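Local coordinates for protein RmpD (Hexulose-6-phosphate synthase) (Streptococcus mutans, PDB 3EXR) that is a two-subunit enzyme of the HUMPS family, each subunit folding as a parallel beta/alpha TIM barrel, at residues L8-D13 with V25-E30; E47-L52 with I61-K66; T73-N78 with R101-D106; K162-I165 with R170-V173; R197-A202 with G207-F212. All coordinates share one frame; numbering follows the deposited sequence.

Contact 1 (L8-D13 with V25-E30); sequences LQVALD and VSVGNE
Val10 and Val27 meet tip to tip where the first strand of the TIM barrel, 7-12, is covered by the C-terminal part of helix 17-27, in the opening beta-alpha-beta unit of the fold. This is the tight part of the contact. Val27 holds CG2 between its backbone N and its carbonyl carbon, and the methyl group is thereby presented to the fork of Val10, 3.7 Å from CG1 and 4.0 Å from CG2 of that residue. A branched valine suits the strand, being short enough to fill the layer between sheet and helix while its two methyls offer a broad end. Toward Glu30 the fit loosens. Leu8 points across, yet its CD2 comes no nearer than 4.2 Å to the Glu30 backbone O, and the acidic side chain of Glu30 leads away to a salt bridge with Arg210 on helix 205-220. A charge can be kept there because Glu30 is partly exposed, whereas Leu8, Val10 and Val27 are buried. Leu8 and Val10 continue into hydrophobic contacts with Val31 in the loop beyond. The turn that carries Glu30 is tied back to the valine by a backbone bond of 2.9 Å from Glu30 N to Val27 O.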
# COMPACT_ATOMS: atom_id res chain seq x y z
N LEU A 8 23.31 5.16 0.54
CA LEU A 8 22.63 5.74 -0.57
C LEU A 8 21.70 4.67 -1.14
O LEU A 8 22.15 3.60 -1.55
CB LEU A 8 23.61 6.18 -1.66
CG LEU A 8 22.94 6.64 -2.96
CD1 LEU A 8 21.87 7.72 -2.75
CD2 LEU A 8 23.95 7.10 -3.97
N GLN A 9 20.41 5.00 -1.18
CA GLN A 9 19.37 4.13 -1.73
C GLN A 9 18.75 4.79 -2.94
O GLN A 9 18.51 5.99 -2.92
CB GLN A 9 18.34 3.85 -0.65
CG GLN A 9 17.11 3.14 -1.11
CD GLN A 9 16.26 2.65 0.07
OE1 GLN A 9 16.80 2.32 1.11
NE2 GLN A 9 14.95 2.62 -0.09
N VAL A 10 18.46 4.00 -3.97
CA VAL A 10 17.70 4.49 -5.12
C VAL A 10 16.33 3.84 -5.16
O VAL A 10 16.21 2.61 -5.09
CB VAL A 10 18.43 4.27 -6.49
CG1 VAL A 10 18.66 2.78 -6.78
CG2 VAL A 10 17.66 4.89 -7.61
N ALA A 11 15.31 4.68 -5.21
CA ALA A 11 13.93 4.25 -5.37
C ALA A 11 13.62 4.18 -6.85
O ALA A 11 13.91 5.12 -7.60
CB ALA A 11 12.99 5.25 -4.69
N LEU A 12 12.98 3.09 -7.26
CA LEU A 12 12.45 2.89 -8.62
C LEU A 12 10.93 2.94 -8.58
O LEU A 12 10.27 1.97 -8.19
CB LEU A 12 12.94 1.58 -9.22
CG LEU A 12 14.41 1.23 -8.99
CD1 LEU A 12 14.61 -0.25 -9.22
CD2 LEU A 12 15.30 2.10 -9.88
N ASP A 13 10.37 4.08 -8.96
CA ASP A 13 8.93 4.31 -8.84
C ASP A 13 8.23 4.36 -10.20
O ASP A 13 7.12 4.90 -10.31
CB ASP A 13 8.63 5.58 -8.04
CG ASP A 13 9.24 5.56 -6.63
OD1 ASP A 13 9.00 4.57 -5.91
OD2 ASP A 13 9.94 6.53 -6.20
N VAL A 25 19.95 -0.53 -13.50
CA VAL A 25 21.24 -0.86 -14.13
C VAL A 25 22.13 0.38 -14.24
O VAL A 25 23.34 0.28 -14.10
CB VAL A 25 21.02 -1.56 -15.50
CG1 VAL A 25 22.35 -1.71 -16.27
CG2 VAL A 25 20.40 -2.93 -15.28
N SER A 26 21.53 1.55 -14.46
CA SER A 26 22.30 2.80 -14.60
C SER A 26 23.05 3.23 -13.35
O SER A 26 24.08 3.89 -13.47
CB SER A 26 21.42 3.95 -15.11
OG SER A 26 20.54 4.45 -14.10
N VAL A 27 22.50 2.93 -12.17
CA VAL A 27 23.07 3.39 -10.90
C VAL A 27 23.48 2.30 -9.91
O VAL A 27 24.14 2.58 -8.92
CB VAL A 27 22.14 4.38 -10.14
CG1 VAL A 27 21.83 5.60 -10.95
CG2 VAL A 27 20.87 3.73 -9.64
N GLY A 28 23.09 1.06 -10.19
CA GLY A 28 23.23 -0.03 -9.24
C GLY A 28 24.59 -0.18 -8.58
O GLY A 28 24.69 -0.34 -7.38
N ASN A 29 25.64 -0.10 -9.37
CA ASN A 29 26.98 -0.30 -8.84
C ASN A 29 27.41 0.79 -7.88
O ASN A 29 28.33 0.60 -7.07
CB ASN A 29 27.98 -0.41 -9.99
CG ASN A 29 27.88 -1.73 -10.73
OD1 ASN A 29 27.22 -2.69 -10.28
ND2 ASN A 29 28.55 -1.81 -11.88
N GLU A 30 26.76 1.94 -7.97
CA GLU A 30 27.15 3.11 -7.20
C GLU A 30 26.36 3.31 -5.92
O GLU A 30 26.71 4.17 -5.11
CB GLU A 30 27.05 4.36 -8.05
CG GLU A 30 27.87 4.31 -9.34
CD GLU A 30 29.37 4.18 -9.11
OE1 GLU A 30 29.89 4.70 -8.10
OE2 GLU A 30 30.04 3.54 -9.97

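Contact 2 (E47-L52 with I61-K66); sequences ELVEVL and IVADTK
Ile61 and Val49 form the first shell of this contact, their side chains crossing at a slant with Ile61 CG2 4.1 Å from Val49 CG1. The other arm of the isoleucine reaches the helix backbone: with CG1 anti to the carbonyl carbon (chi1 -65°), CD1 is carried to 3.7 Å from the backbone C of Leu52 and 4.1 Å from its CB. The second methyl of Val49, CG2, reaches Ala63 CB at 4.2 Å. The long, branched Ile61 spans the distance to the helix backbone at Leu52, while the small Ala63 leaves room for Val49 and for Asn78 of helix 71-79. The axes of helix 47-52 and strand 61-66 pass 9.4 Å apart and run antiparallel at 170°, and the nearest CA atoms are those of Val49 and Ala63, 6.8 Å apart. Alternation along the strand turns Val62 toward the other side of the sheet, where it packs on Val33 and Glu35. Farther along, Lys66 curls back so that NZ meets both carboxylate oxygens of Asp64, using the syn lone pair of OD1 at 2.8 Å, and NZ is also bonded to Thr38. The helix-strand pair closes the second beta-alpha-beta unit, strand 60-67 lying between strands 33-36 and 85-89. Helices 17-27 and 71-79 flank helix 47-55, touching Leu48 and Leu52 from one neighbour and Val49 from the other.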
# COMPACT_ATOMS: atom_id res chain seq x y z
N GLU A 47 8.03 -10.16 -9.60
CA GLU A 47 9.13 -10.74 -10.35
C GLU A 47 10.30 -9.71 -10.47
O GLU A 47 11.45 -10.08 -10.48
CB GLU A 47 8.71 -11.31 -11.70
CG GLU A 47 9.85 -12.02 -12.43
CD GLU A 47 9.45 -12.75 -13.69
OE1 GLU A 47 8.48 -12.36 -14.37
OE2 GLU A 47 10.18 -13.71 -14.04
N LEU A 48 9.96 -8.44 -10.49
CA LEU A 48 10.96 -7.38 -10.50
C LEU A 48 11.97 -7.56 -9.37
O LEU A 48 13.19 -7.35 -9.57
CB LEU A 48 10.30 -6.00 -10.40
CG LEU A 48 11.23 -4.78 -10.25
CD1 LEU A 48 12.14 -4.62 -11.43
CD2 LEU A 48 10.43 -3.51 -10.03
N VAL A 49 11.49 -7.95 -8.19
CA VAL A 49 12.39 -8.12 -7.04
C VAL A 49 13.46 -9.17 -7.36
O VAL A 49 14.63 -8.99 -7.08
CB VAL A 49 11.62 -8.51 -5.75
CG1 VAL A 49 12.57 -8.81 -4.61
CG2 VAL A 49 10.66 -7.39 -5.35
N GLU A 50 13.01 -10.26 -7.95
CA GLU A 50 13.91 -11.35 -8.35
C GLU A 50 14.91 -10.95 -9.46
O GLU A 50 16.08 -11.33 -9.42
CB GLU A 50 13.07 -12.57 -8.76
CG GLU A 50 13.87 -13.84 -8.94
CD GLU A 50 13.01 -15.10 -9.04
OE1 GLU A 50 11.87 -15.10 -8.58
OE2 GLU A 50 13.54 -16.12 -9.54
N VAL A 51 14.45 -10.16 -10.41
CA VAL A 51 15.32 -9.65 -11.47
C VAL A 51 16.40 -8.77 -10.85
O VAL A 51 17.56 -8.89 -11.22
CB VAL A 51 14.52 -8.88 -12.54
CG1 VAL A 51 15.44 -8.14 -13.51
CG2 VAL A 51 13.57 -9.84 -13.29
N LEU A 52 16.01 -7.92 -9.91
CA LEU A 52 16.97 -7.04 -9.26
C LEU A 52 17.99 -7.85 -8.47
O LEU A 52 19.17 -7.52 -8.48
CB LEU A 52 16.30 -6.01 -8.37
CG LEU A 52 15.44 -4.99 -9.10
CD1 LEU A 52 14.63 -4.17 -8.12
CD2 LEU A 52 16.31 -4.07 -9.98
N ILE A 61 18.15 -5.09 -1.15
CA ILE A 61 16.97 -4.88 -2.01
C ILE A 61 15.73 -4.68 -1.14
O ILE A 61 15.48 -5.47 -0.23
CB ILE A 61 16.76 -6.08 -2.95
CG1 ILE A 61 17.93 -6.20 -3.93
CG2 ILE A 61 15.43 -5.97 -3.73
CD1 ILE A 61 17.87 -7.35 -4.81
N VAL A 62 14.98 -3.64 -1.44
CA VAL A 62 13.78 -3.26 -0.72
C VAL A 62 12.57 -3.53 -1.62
O VAL A 62 12.58 -3.13 -2.79
CB VAL A 62 13.79 -1.76 -0.37
CG1 VAL A 62 12.55 -1.38 0.44
CG2 VAL A 62 15.05 -1.39 0.39
N ALA A 63 11.61 -4.28 -1.08
CA ALA A 63 10.28 -4.42 -1.71
C ALA A 63 9.37 -3.42 -0.99
O ALA A 63 8.95 -3.64 0.15
CB ALA A 63 9.77 -5.83 -1.56
N ASP A 64 9.04 -2.33 -1.68
CA ASP A 64 8.27 -1.24 -1.07
C ASP A 64 6.78 -1.52 -1.26
O ASP A 64 6.13 -0.88 -2.06
CB ASP A 64 8.71 0.08 -1.70
CG ASP A 64 7.98 1.29 -1.18
OD1 ASP A 64 7.43 1.29 -0.07
OD2 ASP A 64 7.96 2.32 -1.90
N THR A 65 6.26 -2.48 -0.50
CA THR A 65 4.85 -2.85 -0.65
C THR A 65 3.89 -1.98 0.17
O THR A 65 2.69 -2.02 -0.05
CB THR A 65 4.60 -4.30 -0.21
OG1 THR A 65 5.00 -4.46 1.15
CG2 THR A 65 5.43 -5.25 -1.01
N LYS A 66 4.41 -1.23 1.14
CA LYS A 66 3.57 -0.42 2.04
C LYS A 66 2.43 -1.28 2.57
O LYS A 66 1.26 -0.87 2.64
CB LYS A 66 3.08 0.84 1.33
CG LYS A 66 4.23 1.81 1.06
CD LYS A 66 3.77 3.15 0.50
CE LYS A 66 4.90 4.18 0.39
NZ LYS A 66 6.06 3.74 -0.47

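Contact 3 (T73-N78 with R101-D106); sequences TVAKNN and RKAIED
Lys76 keeps its side chain extended, with CG anti to the backbone N (chi1 -174°) and the later torsions near trans, which leaves its CB at the seam with Ala103 and carries its amine outward, away from the partner helix. The seam joins neighbouring outer helices of a TIM barrel, 71-79 and 94-107, whose segments run nearly parallel and cross at -21°. Ala75 and Ala103 occupy the facing sides of the two helices, and their CB atoms meet at 3.9 Å. Alanine suits this place because a single methyl from each side spans a 7.8 Å axis separation. Ala103 CB also rests 4.0 Å from Lys76 N, and Ala75 CB lies 4.4 Å from Ile104 CB. Inward, Ala75 and Ile104 both reach Met86 of strand 85-89, so the seam is apolar on the barrel side. On the side of helix 94-107 turned away from 71-79, Arg101 NH1 makes a salt bridge with Glu105 OE2 at 3.1 Å, and its NE is bonded to Ala133 O. On the first helix Asn77 bonds to Ser15 of the second subunit. Next to it, Asn78 grips the carbonyl of the preceding turn twice, ND2 lying 2.9 Å and its backbone N 3.1 Å from Val74 O, on opposite faces of that carbonyl's plane.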
# COMPACT_ATOMS: atom_id res chain seq x y z
N THR A 73 1.90 -13.11 4.51
CA THR A 73 1.82 -13.50 3.11
C THR A 73 2.60 -12.56 2.22
O THR A 73 3.38 -13.01 1.39
CB THR A 73 0.32 -13.57 2.66
OG1 THR A 73 -0.36 -14.55 3.44
CG2 THR A 73 0.18 -13.95 1.18
N VAL A 74 2.42 -11.26 2.39
CA VAL A 74 3.09 -10.28 1.51
C VAL A 74 4.63 -10.33 1.75
O VAL A 74 5.43 -10.30 0.80
CB VAL A 74 2.48 -8.85 1.70
CG1 VAL A 74 3.27 -7.78 0.88
CG2 VAL A 74 0.95 -8.84 1.39
N ALA A 75 5.03 -10.45 3.02
CA ALA A 75 6.46 -10.59 3.37
C ALA A 75 7.06 -11.84 2.79
O ALA A 75 8.10 -11.80 2.15
CB ALA A 75 6.66 -10.54 4.87
N LYS A 76 6.40 -12.98 2.99
CA LYS A 76 6.85 -14.24 2.36
C LYS A 76 6.93 -14.13 0.85
O LYS A 76 7.93 -14.55 0.25
CB LYS A 76 6.00 -15.44 2.76
CG LYS A 76 6.55 -16.77 2.22
CD LYS A 76 5.59 -17.93 2.44
CE LYS A 76 6.33 -19.27 2.32
NZ LYS A 76 5.36 -20.40 2.54
N ASN A 77 5.91 -13.56 0.22
CA ASN A 77 5.92 -13.42 -1.23
C ASN A 77 7.10 -12.65 -1.78
O ASN A 77 7.62 -13.01 -2.83
CB ASN A 77 4.64 -12.79 -1.75
CG ASN A 77 3.42 -13.73 -1.68
OD1 ASN A 77 3.56 -14.95 -1.49
ND2 ASN A 77 2.22 -13.16 -1.86
N ASN A 78 7.50 -11.58 -1.09
CA ASN A 78 8.64 -10.79 -1.54
C ASN A 78 9.98 -11.32 -1.06
O ASN A 78 10.95 -11.14 -1.77
CB ASN A 78 8.45 -9.32 -1.16
CG ASN A 78 7.39 -8.67 -1.99
OD1 ASN A 78 7.64 -8.24 -3.11
ND2 ASN A 78 6.17 -8.64 -1.47
N ARG A 101 7.37 -9.33 9.88
CA ARG A 101 8.74 -9.51 10.37
C ARG A 101 9.12 -10.98 10.52
O ARG A 101 10.20 -11.39 10.11
CB ARG A 101 8.99 -8.78 11.68
CG ARG A 101 10.40 -8.98 12.17
CD ARG A 101 10.76 -8.13 13.37
NE ARG A 101 9.99 -8.47 14.55
CZ ARG A 101 10.29 -9.44 15.41
NH1 ARG A 101 11.36 -10.21 15.21
NH2 ARG A 101 9.51 -9.63 16.48
N LYS A 102 8.23 -11.75 11.13
CA LYS A 102 8.48 -13.18 11.32
C LYS A 102 8.67 -13.89 9.98
O LYS A 102 9.56 -14.73 9.85
CB LYS A 102 7.39 -13.84 12.17
CG LYS A 102 7.39 -13.40 13.64
CD LYS A 102 6.31 -14.17 14.49
CE LYS A 102 6.02 -13.46 15.86
NZ LYS A 102 4.76 -13.93 16.57
N ALA A 103 7.87 -13.54 8.99
CA ALA A 103 7.96 -14.19 7.68
C ALA A 103 9.24 -13.84 6.93
O ALA A 103 9.86 -14.71 6.31
CB ALA A 103 6.75 -13.90 6.83
N ILE A 104 9.65 -12.56 6.99
CA ILE A 104 10.82 -12.16 6.24
C ILE A 104 12.09 -12.71 6.91
O ILE A 104 13.02 -13.10 6.23
CB ILE A 104 10.88 -10.62 5.94
CG1 ILE A 104 11.87 -10.34 4.80
CG2 ILE A 104 11.19 -9.85 7.18
CD1 ILE A 104 11.63 -9.00 4.09
N GLU A 105 12.08 -12.76 8.24
CA GLU A 105 13.19 -13.36 9.01
C GLU A 105 13.29 -14.86 8.78
O GLU A 105 14.39 -15.41 8.77
CB GLU A 105 13.02 -13.11 10.50
CG GLU A 105 13.39 -11.71 10.92
CD GLU A 105 13.16 -11.45 12.39
OE1 GLU A 105 12.76 -12.39 13.12
OE2 GLU A 105 13.35 -10.31 12.81
N ASP A 106 12.16 -15.53 8.59
CA ASP A 106 12.18 -16.98 8.36
C ASP A 106 12.92 -17.33 7.07
O ASP A 106 13.69 -18.30 7.03
CB ASP A 106 10.76 -17.53 8.29
CG ASP A 106 10.75 -19.04 8.19
OD1 ASP A 106 11.29 -19.69 9.11
OD2 ASP A 106 10.24 -19.62 7.21

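Contact 4 (K162-I165 with R170-V173); sequences KKLI and RVSV
Leu164 and Ile165 sit on consecutive positions of helix 155-167, and Val171 lies on strand 170-174, which begins after a short turn. The backbones are nearest at the turn, where the CA atoms of Ile165 and Arg170 are 6.2 Å apart. In the strand the residues alternate: Val171 points to the helix while Arg170 points away from it. Val171 holds CG2 beside its backbone N, anti to the carbonyl carbon (chi1 175° for CG1), and this one methyl settles between two helix residues. It lies 3.7 Å from Leu164 CB and 3.7 Å from Ile165 CG1, the isoleucine crossing the valine at about a right angle. Ile165 starts alongside the strand, yet its CG1 arm bends nearer and also approaches Val171 CB at 4.0 Å. A beta-branched residue suits the strand and gives a compact, branched end, while the leucine continues past it to pack on Leu118 and Trp122. Val161, one turn earlier, touches Val171 as well. On the other side of the strand Arg170 is held by Glu113 in a salt bridge, by Ser136 and by a cation-pi contact with Phe191, and Ser172 packs on Ile139 and Ile194. Successive residues of a TIM-barrel strand alternate between the helix layer and the barrel interior, and here an aliphatic one meets the helix, at the helix-to-strand return of the beta-alpha-beta unit that ends in strand 170-174.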
# COMPACT_ATOMS: atom_id res chain seq x y z
N LYS A 162 15.24 13.57 14.32
CA LYS A 162 16.12 13.46 15.47
C LYS A 162 15.50 12.65 16.60
O LYS A 162 16.17 11.82 17.21
CB LYS A 162 16.51 14.85 15.98
CG LYS A 162 17.50 15.53 15.09
CD LYS A 162 17.50 17.03 15.31
CE LYS A 162 18.46 17.74 14.38
NZ LYS A 162 18.61 19.23 14.69
N LYS A 163 14.21 12.88 16.85
CA LYS A 163 13.52 12.19 17.94
C LYS A 163 13.37 10.70 17.68
O LYS A 163 13.53 9.89 18.59
CB LYS A 163 12.17 12.83 18.22
CG LYS A 163 11.36 12.17 19.36
CD LYS A 163 12.10 12.19 20.71
CE LYS A 163 11.16 12.54 21.88
NZ LYS A 163 10.10 11.53 22.16
N LEU A 164 13.05 10.33 16.44
CA LEU A 164 12.97 8.92 16.10
C LEU A 164 14.31 8.20 16.25
O LEU A 164 14.38 7.07 16.73
CB LEU A 164 12.43 8.74 14.68
CG LEU A 164 11.00 9.12 14.41
CD1 LEU A 164 10.80 9.15 12.91
CD2 LEU A 164 10.01 8.14 15.07
N ILE A 165 15.39 8.88 15.87
CA ILE A 165 16.74 8.33 16.00
C ILE A 165 17.03 8.11 17.49
O ILE A 165 17.53 7.05 17.89
CB ILE A 165 17.80 9.27 15.35
CG1 ILE A 165 17.68 9.23 13.82
CG2 ILE A 165 19.21 8.90 15.81
CD1 ILE A 165 18.45 10.31 13.05
N ARG A 170 16.60 3.30 13.18
CA ARG A 170 17.40 3.62 12.00
C ARG A 170 16.46 4.31 11.02
O ARG A 170 15.55 3.67 10.50
CB ARG A 170 18.05 2.37 11.41
CG ARG A 170 19.36 1.97 12.13
CD ARG A 170 19.76 0.51 11.85
NE ARG A 170 18.72 -0.39 12.35
CZ ARG A 170 18.27 -1.48 11.74
NH1 ARG A 170 18.82 -1.94 10.63
NH2 ARG A 170 17.27 -2.14 12.30
N VAL A 171 16.67 5.60 10.83
CA VAL A 171 15.76 6.44 10.07
C VAL A 171 16.29 6.68 8.64
O VAL A 171 17.43 7.09 8.43
CB VAL A 171 15.49 7.78 10.79
CG1 VAL A 171 14.63 8.72 9.94
CG2 VAL A 171 14.83 7.51 12.13
N SER A 172 15.46 6.37 7.66
CA SER A 172 15.73 6.73 6.29
C SER A 172 14.96 8.00 5.98
O SER A 172 13.83 8.18 6.44
CB SER A 172 15.24 5.64 5.34
OG SER A 172 15.96 4.46 5.51
N VAL A 173 15.58 8.91 5.21
CA VAL A 173 14.86 10.10 4.78
C VAL A 173 14.73 10.12 3.25
O VAL A 173 15.57 9.57 2.53
CB VAL A 173 15.54 11.42 5.29
CG1 VAL A 173 15.54 11.53 6.78
CG2 VAL A 173 16.95 11.53 4.76

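Contact 5 (R197-A202 with G207-F212); sequences RGITEA and GAARAF
The ring of Phe212 receives Ile199 at an oblique approach, CD1 of the isoleucine standing 4.0 Å from CD1 of the ring while the two side chains cross at about a right angle. Leu8 of the first strand, with Leu177 and Leu182, also packs on this phenylalanine. The other flat group, the Arg197 guanidinium, belongs to the surface: Glu201 OE1 is modelled over one of its faces toward the rim, but the carboxylate crowds the arginine in the model and the details of this ion pair are doubtful. In Phe212, CG anti to the backbone N (chi1 -164°) swings the ring out from the flank of its helix, to where it meets the end of Ile199. The isoleucine is the centre of the contact. Its CD1 arm serves the ring, while its CG2 branch fits 3.9 Å from Ala209 CB and equally near Ala209 N. Farther out Ala202 CB meets Ala208 CB at 3.9 Å. Alanines suit this helix face because their small methyls let the short helix come close, its Ile199 CA lying 5.8 Å from Ala208 CA. Val27 of helix 17-27 touches the isoleucine too. A short extra helix after the last strand, folded against the start of the final barrel helix, recurs among phosphate-binding TIM barrels, and helices 197-200 and 205-220 are consistent with that pattern.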
# COMPACT_ATOMS: atom_id res chain seq x y z
N ARG A 197 14.51 10.02 -8.95
CA ARG A 197 14.66 10.60 -10.30
C ARG A 197 15.77 11.64 -10.42
O ARG A 197 16.38 11.77 -11.47
CB ARG A 197 13.31 11.15 -10.77
CG ARG A 197 12.25 10.05 -11.01
CD ARG A 197 10.91 10.64 -11.41
NE ARG A 197 10.80 10.85 -12.85
CZ ARG A 197 9.98 11.74 -13.42
NH1 ARG A 197 9.20 12.52 -12.67
NH2 ARG A 197 9.94 11.86 -14.75
N GLY A 198 16.05 12.36 -9.34
CA GLY A 198 17.17 13.30 -9.30
C GLY A 198 18.47 12.65 -9.72
O GLY A 198 19.28 13.26 -10.43
N ILE A 199 18.67 11.40 -9.32
CA ILE A 199 19.83 10.66 -9.77
C ILE A 199 19.61 9.86 -11.06
O ILE A 199 20.46 9.85 -11.94
CB ILE A 199 20.36 9.77 -8.63
CG1 ILE A 199 21.00 10.63 -7.54
CG2 ILE A 199 21.37 8.80 -9.14
CD1 ILE A 199 21.35 9.86 -6.34
N THR A 200 18.48 9.18 -11.19
CA THR A 200 18.33 8.25 -12.33
C THR A 200 18.02 8.97 -13.64
O THR A 200 18.24 8.41 -14.69
CB THR A 200 17.26 7.17 -12.08
OG1 THR A 200 16.00 7.81 -11.84
CG2 THR A 200 17.61 6.34 -10.87
N GLU A 201 17.53 10.21 -13.55
CA GLU A 201 17.29 11.04 -14.75
C GLU A 201 18.41 12.02 -15.03
O GLU A 201 18.28 12.87 -15.92
CB GLU A 201 15.98 11.82 -14.61
CG GLU A 201 14.75 10.95 -14.59
CD GLU A 201 13.46 11.74 -14.49
OE1 GLU A 201 13.45 12.97 -14.23
OE2 GLU A 201 12.41 11.11 -14.67
N ALA A 202 19.50 11.93 -14.27
CA ALA A 202 20.64 12.83 -14.48
C ALA A 202 21.34 12.46 -15.77
O ALA A 202 21.12 11.37 -16.30
CB ALA A 202 21.62 12.80 -13.29
N GLY A 207 27.53 8.78 -12.30
CA GLY A 207 28.37 9.88 -11.82
C GLY A 207 27.64 10.65 -10.73
O GLY A 207 28.23 10.96 -9.70
N ALA A 208 26.34 10.89 -10.92
CA ALA A 208 25.54 11.62 -9.93
C ALA A 208 25.40 10.82 -8.65
O ALA A 208 25.54 11.36 -7.56
CB ALA A 208 24.21 12.02 -10.51
N ALA A 209 25.21 9.51 -8.79
CA ALA A 209 25.15 8.61 -7.64
C ALA A 209 26.46 8.61 -6.87
O ALA A 209 26.47 8.75 -5.65
CB ALA A 209 24.77 7.17 -8.07
N ARG A 210 27.58 8.50 -7.59
CA ARG A 210 28.88 8.52 -6.92
C ARG A 210 29.15 9.85 -6.22
O ARG A 210 29.75 9.86 -5.14
CB ARG A 210 30.00 8.19 -7.89
CG ARG A 210 31.31 7.96 -7.20
CD ARG A 210 32.42 7.74 -8.19
NE ARG A 210 32.22 6.46 -8.85
CZ ARG A 210 32.92 6.04 -9.90
NH1 ARG A 210 33.90 6.78 -10.39
NH2 ARG A 210 32.66 4.87 -10.45
N ALA A 211 28.75 10.97 -6.83
CA ALA A 211 28.98 12.30 -6.21
C ALA A 211 28.19 12.43 -4.92
O ALA A 211 28.67 12.99 -3.94
CB ALA A 211 28.60 13.39 -7.16
N PHE A 212 26.98 11.85 -4.90
CA PHE A 212 26.12 11.88 -3.74
C PHE A 212 26.79 11.08 -2.61
O PHE A 212 26.91 11.56 -1.48
CB PHE A 212 24.76 11.29 -4.13
CG PHE A 212 23.63 11.57 -3.16
CD1 PHE A 212 22.61 12.43 -3.52
CD2 PHE A 212 23.54 10.90 -1.96
CE1 PHE A 212 21.54 12.66 -2.65
CE2 PHE A 212 22.48 11.13 -1.08
CZ PHE A 212 21.48 12.01 -1.44

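Overall arrangement
Contacts 1, 2 and 4 are strand-to-helix packings around one closed sheet, each joining buried aliphatic side chains. Contacts 3 and 5 have their centres farther out, about 17 Å from the chain's centre, but differ in burial and chemistry: contact 3 is a partly buried alanine seam, whereas contact 5 is buried and adds an isoleucine and an aromatic ring to its alanines. Contacts 1 and 5 share a border, where Leu8 and Val10 pack on the last helices; the first and last helices of the chain lie side by side there. Contacts 2 and 3 meet at Asn78, whose amide lies against Ala63 and Thr65, and both also touch the second subunit. Contact 4 lies opposite contacts 1 and 2 across the chain's centre.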